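Long-range contacts in PUA domain-containing protein (Thermoplasma acidophilum DSM 1728, PDB 1Q7H), which is of unknown function but probably binds RNA through its PUA domain, perhaps in connection with translation initiation: residues R70-V75 against M106-S112; A118-M124 against K136-H142. The contacts are given in a common frame with arbitrary orientation. Residue numbers count along the deposited sequence, not the author numbering.

Contact 1: R70-V75 against M106-S112; sequences RNIVTV and MIFVKSS
This is the parallel strand pair of the mixed PUA-domain sheet: strand 72-75 runs alongside strand 106-111, axes 4.7 Å apart at their closest and inclined by 32°. Register is Ile72-Phe108, Val73-Val109 and Thr74-Lys110, CA atoms about 4.9 Å apart. Four backbone hydrogen bonds alternate along the ladder: Phe108 N to Asn71 O (2.9 Å), Val73 N to Phe108 O (3.0 Å), Lys110 N to Val73 O (2.8 Å) and Val75 N to Lys110 O (3.1 Å). Before the strand, Asn71 has positive phi (63/34), and its m side chain satisfies Met106 O through ND2 (2.9 Å), while the backbone N of Asn71 is hydrogen-bonded to Asp98 OD2. Ile72, Thr74, Phe108 and Lys110 share one face; Val73, Val75 and Val109 occupy the other, where Val75 CG1 meets Val109 CG1 at 3.7 Å. Ser111 OG is hydrogen-bonded to Glu80 OE1. One water accepts from Ser112 N (2.9 Å) and donates to Val75 O (2.9 Å); a second water accepts from Lys110 NZ (3.1 Å) and is also hydrogen-bonded to Thr74 OG1 (2.9 Å).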
loop_
_atom_site.group_PDB
_atom_site.type_symbol
_atom_site.label_atom_id
_atom_site.label_comp_id
_atom_site.label_asym_id
_atom_site.label_seq_id
_atom_site.Cartn_x
_atom_site.Cartn_y
_atom_site.Cartn_z
ATOM N N ARG A 70 -2.649 10.787 -0.775
ATOM C CA ARG A 70 -2.245 11.122 0.584
ATOM C C ARG A 70 -1.471 9.976 1.201
ATOM O O ARG A 70 -1.462 8.867 0.667
ATOM C CB ARG A 70 -3.471 11.459 1.455
ATOM C CG ARG A 70 -4.576 10.398 1.451
ATOM C CD ARG A 70 -5.857 10.910 2.126
ATOM N NE ARG A 70 -5.728 11.005 3.580
ATOM C CZ ARG A 70 -6.057 10.042 4.444
ATOM N NH1 ARG A 70 -6.550 8.887 4.015
ATOM N NH2 ARG A 70 -5.889 10.236 5.745
ATOM N N ASN A 71 -0.804 10.274 2.311
ATOM C CA ASN A 71 -0.025 9.310 3.074
ATOM C C ASN A 71 1.138 8.723 2.312
ATOM O O ASN A 71 1.498 7.573 2.518
ATOM C CB ASN A 71 -0.935 8.195 3.584
ATOM C CG ASN A 71 -1.973 8.705 4.571
ATOM O OD1 ASN A 71 -2.156 9.912 4.716
ATOM N ND2 ASN A 71 -2.658 7.791 5.244
ATOM N N ILE A 72 1.733 9.527 1.444
ATOM C CA ILE A 72 2.866 9.079 0.656
ATOM C C ILE A 72 4.188 9.349 1.372
ATOM O O ILE A 72 4.366 10.386 2.007
ATOM C CB ILE A 72 2.888 9.779 -0.711
ATOM C CG1 ILE A 72 1.672 9.363 -1.533
ATOM C CG2 ILE A 72 4.146 9.419 -1.465
ATOM C CD1 ILE A 72 1.452 10.258 -2.745
ATOM N N VAL A 73 5.108 8.400 1.261
ATOM C CA VAL A 73 6.423 8.509 1.873
ATOM C C VAL A 73 7.453 8.153 0.819
ATOM O O VAL A 73 7.384 7.087 0.210
ATOM C CB VAL A 73 6.573 7.529 3.054
ATOM C CG1 VAL A 73 7.945 7.661 3.670
ATOM C CG2 VAL A 73 5.491 7.802 4.088
ATOM N N THR A 74 8.397 9.056 0.590
ATOM C CA THR A 74 9.437 8.835 -0.402
ATOM C C THR A 74 10.750 8.469 0.273
ATOM O O THR A 74 11.204 9.164 1.182
ATOM C CB THR A 74 9.632 10.086 -1.256
ATOM O OG1 THR A 74 8.380 10.428 -1.848
ATOM C CG2 THR A 74 10.674 9.843 -2.365
ATOM N N VAL A 75 11.355 7.374 -0.178
ATOM C CA VAL A 75 12.611 6.909 0.394
ATOM C C VAL A 75 13.760 7.041 -0.599
ATOM O O VAL A 75 13.534 7.162 -1.807
ATOM C CB VAL A 75 12.476 5.448 0.874
ATOM C CG1 VAL A 75 11.304 5.343 1.866
ATOM C CG2 VAL A 75 12.257 4.520 -0.308
HETATM N N MSE A 106 -1.969 4.155 7.457
HETATM C CA MSE A 106 -1.406 3.274 6.446
HETATM C C MSE A 106 -0.616 4.238 5.553
HETATM O O MSE A 106 -1.102 5.328 5.240
HETATM C CB MSE A 106 -2.521 2.615 5.631
HETATM C CG MSE A 106 -2.034 1.561 4.658
HETATM SE SE MSE A 106 -3.530 0.691 3.751
HETATM C CE MSE A 106 -4.186 -0.397 5.204
ATOM N N ILE A 107 0.601 3.863 5.169
ATOM C CA ILE A 107 1.398 4.719 4.302
ATOM C C ILE A 107 1.776 3.986 3.028
ATOM O O ILE A 107 1.841 2.755 2.988
ATOM C CB ILE A 107 2.686 5.225 4.995
ATOM C CG1 ILE A 107 3.593 4.048 5.362
ATOM C CG2 ILE A 107 2.313 6.043 6.219
ATOM C CD1 ILE A 107 5.003 4.447 5.709
ATOM N N PHE A 108 2.036 4.762 1.986
ATOM C CA PHE A 108 2.374 4.224 0.686
ATOM C C PHE A 108 3.764 4.713 0.338
ATOM O O PHE A 108 3.984 5.902 0.135
ATOM C CB PHE A 108 1.307 4.692 -0.298
ATOM C CG PHE A 108 -0.082 4.438 0.205
ATOM C CD1 PHE A 108 -0.506 3.139 0.453
ATOM C CD2 PHE A 108 -0.929 5.491 0.529
ATOM C CE1 PHE A 108 -1.757 2.886 1.026
ATOM C CE2 PHE A 108 -2.178 5.256 1.101
ATOM C CZ PHE A 108 -2.597 3.949 1.352
ATOM N N VAL A 109 4.692 3.764 0.290
ATOM C CA VAL A 109 6.096 4.026 0.050
ATOM C C VAL A 109 6.490 4.055 -1.409
ATOM O O VAL A 109 6.214 3.120 -2.150
ATOM C CB VAL A 109 6.962 2.955 0.752
ATOM C CG1 VAL A 109 8.437 3.316 0.632
ATOM C CG2 VAL A 109 6.532 2.819 2.208
ATOM N N LYS A 110 7.164 5.124 -1.815
ATOM C CA LYS A 110 7.600 5.234 -3.195
ATOM C C LYS A 110 9.088 5.514 -3.319
ATOM O O LYS A 110 9.719 6.074 -2.422
ATOM C CB LYS A 110 6.832 6.339 -3.921
ATOM C CG LYS A 110 6.950 7.689 -3.263
ATOM C CD LYS A 110 6.344 8.787 -4.128
ATOM C CE LYS A 110 7.308 9.245 -5.198
ATOM N NZ LYS A 110 6.809 10.438 -5.933
ATOM N N SER A 111 9.635 5.093 -4.449
ATOM C CA SER A 111 11.032 5.315 -4.770
ATOM C C SER A 111 11.158 6.776 -5.187
ATOM O O SER A 111 10.189 7.385 -5.630
ATOM C CB SER A 111 11.430 4.423 -5.955
ATOM O OG SER A 111 12.541 4.964 -6.651
ATOM N N SER A 112 12.356 7.334 -5.077
ATOM C CA SER A 112 12.574 8.711 -5.505
ATOM C C SER A 112 12.364 8.794 -7.028
ATOM O O SER A 112 12.231 9.888 -7.590
ATOM C CB SER A 112 13.991 9.160 -5.143
ATOM O OG SER A 112 14.950 8.409 -5.868
HETATM O O HOH W 1 8.312 12.348 -4.047
HETATM O O HOH W 2 14.454 5.615 -4.085
#

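Contact 2: A118-M124 against K136-H142; sequences AVGMAEM and KAARIIH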
loop_
_atom_site.group_PDB
_atom_site.type_symbol
_atom_site.label_atom_id
_atom_site.label_comp_id
_atom_site.label_asym_id
_atom_site.label_seq_id
_atom_site.Cartn_x
_atom_site.Cartn_y
_atom_site.Cartn_z
ATOM N N ALA A 118 5.950 -0.252 -1.723
ATOM C CA ALA A 118 5.398 -0.970 -0.582
ATOM C C ALA A 118 4.284 -0.220 0.118
ATOM O O ALA A 118 4.046 0.962 -0.140
ATOM C CB ALA A 118 6.509 -1.280 0.431
ATOM N N VAL A 119 3.586 -0.943 0.989
ATOM C CA VAL A 119 2.535 -0.365 1.808
ATOM C C VAL A 119 3.041 -0.549 3.229
ATOM O O VAL A 119 3.610 -1.588 3.566
ATOM C CB VAL A 119 1.189 -1.095 1.660
ATOM C CG1 VAL A 119 0.140 -0.450 2.600
ATOM C CG2 VAL A 119 0.719 -1.013 0.223
ATOM N N GLY A 120 2.867 0.469 4.057
ATOM C CA GLY A 120 3.326 0.358 5.424
ATOM C C GLY A 120 2.321 0.904 6.414
ATOM O O GLY A 120 1.256 1.401 6.051
HETATM N N MSE A 121 2.673 0.793 7.684
HETATM C CA MSE A 121 1.842 1.280 8.763
HETATM C C MSE A 121 2.809 2.175 9.538
HETATM O O MSE A 121 3.852 1.715 10.006
HETATM C CB MSE A 121 1.376 0.103 9.616
HETATM C CG MSE A 121 -0.064 0.193 10.061
HETATM SE SE MSE A 121 -1.355 0.138 8.594
HETATM C CE MSE A 121 -2.869 0.867 9.548
ATOM N N ALA A 122 2.483 3.455 9.636
ATOM C CA ALA A 122 3.343 4.406 10.325
ATOM C C ALA A 122 3.561 4.073 11.796
ATOM O O ALA A 122 2.629 3.711 12.511
ATOM C CB ALA A 122 2.763 5.814 10.193
ATOM N N GLU A 123 4.800 4.224 12.245
ATOM C CA GLU A 123 5.163 3.973 13.634
ATOM C C GLU A 123 5.519 5.294 14.329
ATOM O O GLU A 123 5.783 5.312 15.528
ATOM C CB GLU A 123 6.370 3.040 13.689
ATOM C CG GLU A 123 6.120 1.668 13.107
ATOM C CD GLU A 123 5.452 0.743 14.090
ATOM O OE1 GLU A 123 5.149 -0.407 13.717
ATOM O OE2 GLU A 123 5.236 1.167 15.239
HETATM N N MSE A 124 5.528 6.386 13.565
HETATM C CA MSE A 124 5.862 7.718 14.075
HETATM C C MSE A 124 5.053 8.789 13.341
HETATM O O MSE A 124 4.589 8.558 12.220
HETATM C CB MSE A 124 7.353 8.024 13.846
HETATM C CG MSE A 124 8.342 7.142 14.598
HETATM SE SE MSE A 124 10.197 7.434 14.041
HETATM C CE MSE A 124 10.470 9.194 14.812
ATOM N N LYS A 136 12.358 4.035 13.934
ATOM C CA LYS A 136 11.594 3.243 12.983
ATOM C C LYS A 136 10.374 4.057 12.576
ATOM O O LYS A 136 9.468 4.279 13.377
ATOM C CB LYS A 136 11.145 1.928 13.621
ATOM C CG LYS A 136 10.365 1.027 12.668
ATOM C CD LYS A 136 9.935 -0.269 13.329
ATOM C CE LYS A 136 11.131 -1.143 13.684
ATOM N NZ LYS A 136 10.709 -2.466 14.238
ATOM N N ALA A 137 10.354 4.506 11.330
ATOM C CA ALA A 137 9.243 5.310 10.827
ATOM C C ALA A 137 8.001 4.477 10.497
ATOM O O ALA A 137 6.871 4.936 10.677
ATOM C CB ALA A 137 9.689 6.094 9.592
ATOM N N ALA A 138 8.205 3.251 10.027
ATOM C CA ALA A 138 7.073 2.397 9.677
ATOM C C ALA A 138 7.444 0.939 9.551
ATOM O O ALA A 138 8.611 0.595 9.371
ATOM C CB ALA A 138 6.474 2.865 8.357
ATOM N N ARG A 139 6.443 0.076 9.668
ATOM C CA ARG A 139 6.669 -1.341 9.459
ATOM C C ARG A 139 6.017 -1.590 8.101
ATOM O O ARG A 139 4.969 -1.011 7.811
ATOM C CB ARG A 139 5.996 -2.186 10.541
ATOM C CG ARG A 139 4.479 -2.114 10.596
ATOM C CD ARG A 139 3.929 -3.152 11.592
ATOM N NE ARG A 139 2.483 -3.025 11.789
ATOM C CZ ARG A 139 1.906 -2.042 12.476
ATOM N NH1 ARG A 139 2.650 -1.098 13.044
ATOM N NH2 ARG A 139 0.583 -1.983 12.574
ATOM N N ILE A 140 6.642 -2.407 7.259
ATOM C CA ILE A 140 6.080 -2.702 5.933
ATOM C C ILE A 140 5.127 -3.895 5.996
ATOM O O ILE A 140 5.495 -4.963 6.486
ATOM C CB ILE A 140 7.198 -2.984 4.892
ATOM C CG1 ILE A 140 7.640 -1.689 4.202
ATOM C CG2 ILE A 140 6.669 -3.889 3.789
ATOM C CD1 ILE A 140 7.520 -0.460 5.012
ATOM N N ILE A 141 3.908 -3.713 5.494
ATOM C CA ILE A 141 2.913 -4.783 5.525
ATOM C C ILE A 141 2.646 -5.433 4.165
ATOM O O ILE A 141 1.967 -6.460 4.081
ATOM C CB ILE A 141 1.575 -4.297 6.122
ATOM C CG1 ILE A 141 1.001 -3.158 5.276
ATOM C CG2 ILE A 141 1.783 -3.836 7.563
ATOM C CD1 ILE A 141 -0.352 -2.678 5.765
ATOM N N HIS A 142 3.161 -4.828 3.101
ATOM C CA HIS A 142 3.012 -5.400 1.770
ATOM C C HIS A 142 4.122 -4.897 0.873
ATOM O O HIS A 142 4.419 -3.702 0.842
ATOM C CB HIS A 142 1.664 -5.057 1.125
ATOM C CG HIS A 142 1.559 -5.524 -0.298
ATOM N ND1 HIS A 142 1.192 -4.691 -1.334
ATOM C CD2 HIS A 142 1.870 -6.712 -0.866
ATOM C CE1 HIS A 142 1.290 -5.343 -2.479
ATOM N NE2 HIS A 142 1.702 -6.572 -2.223
HETATM O O HOH W 3 1.429 1.510 14.057
HETATM O O HOH W 4 5.983 7.525 9.988
#
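The salt bridge between Glu123 OE1 and Arg139 NH1, 2.7 Å long, is the strongest side-chain interaction of this antiparallel strand pair in the PUA-domain sheet. The bond enters near the guanidinium plane, whereas Met121 CG covers one face of that group, 3.4 Å from NH2; a water accepting from Arg139 NH1 (3.1 Å) and donating to Ala122 O (2.9 Å) extends the polar cluster. Met121 and Arg139 form a hydrogen-bonded pair, with Met121 N to Arg139 O at 2.9 Å and Arg139 N to Met121 O at 3.1 Å. Farther along, Glu123 N donates to Ala137 O (2.7 Å), which also receives a bond from a water (2.8 Å) that reaches Met124 O (2.8 Å).

At the other end lies a classic beta bulge: Ile141 and His142 both face Val119, whose O accepts from Ile141 N at 2.9 Å and weakly from His142 N at 3.3 Å, while Val119 N donates to His142 O at 2.9 Å. The Ile141 backbone, at phi/psi -107/-11, departs from extended geometry and shifts the register by one. A second classic bulge, Ala137 and Ala138 opposite Leu89, distorts the other edge of strand 136-142.

Close approach is possible at Gly120, whose CA lies 4.1 Å from Ile140 CA and 3.2 Å from Arg139 O; an ideal CB there would be tight against Ile140 CD1. Beyond the backbone, Ile141 CD1 packs 3.9 Å from Val119 CG1 and 4.1 Å from Met121 SE.

In the fold
Contacts 1 and 2 belong to one mixed sheet, with strand order 136-142, 116-122, 106-111, 72-75 across its middle; their centres are 10 Å apart. The join is the antiparallel pairing of 106-111 with 116-122, evidenced by the probable hydrogen bonds Ile107 N to Gly120 O (2.7 Å) and Val109 N to Ala118 O (2.9 Å). Side chains also bridge the contacts: Ile107 CD1 lies 3.4 Å from Ala138 CB, spanning the intervening strand at Gly120. Contact 1 thus supplies the parallel step and contact 2 an antiparallel one. The bound zinc is remote from both, about 12 Å from the Val75 side chain and 11 Å from that of Ile140.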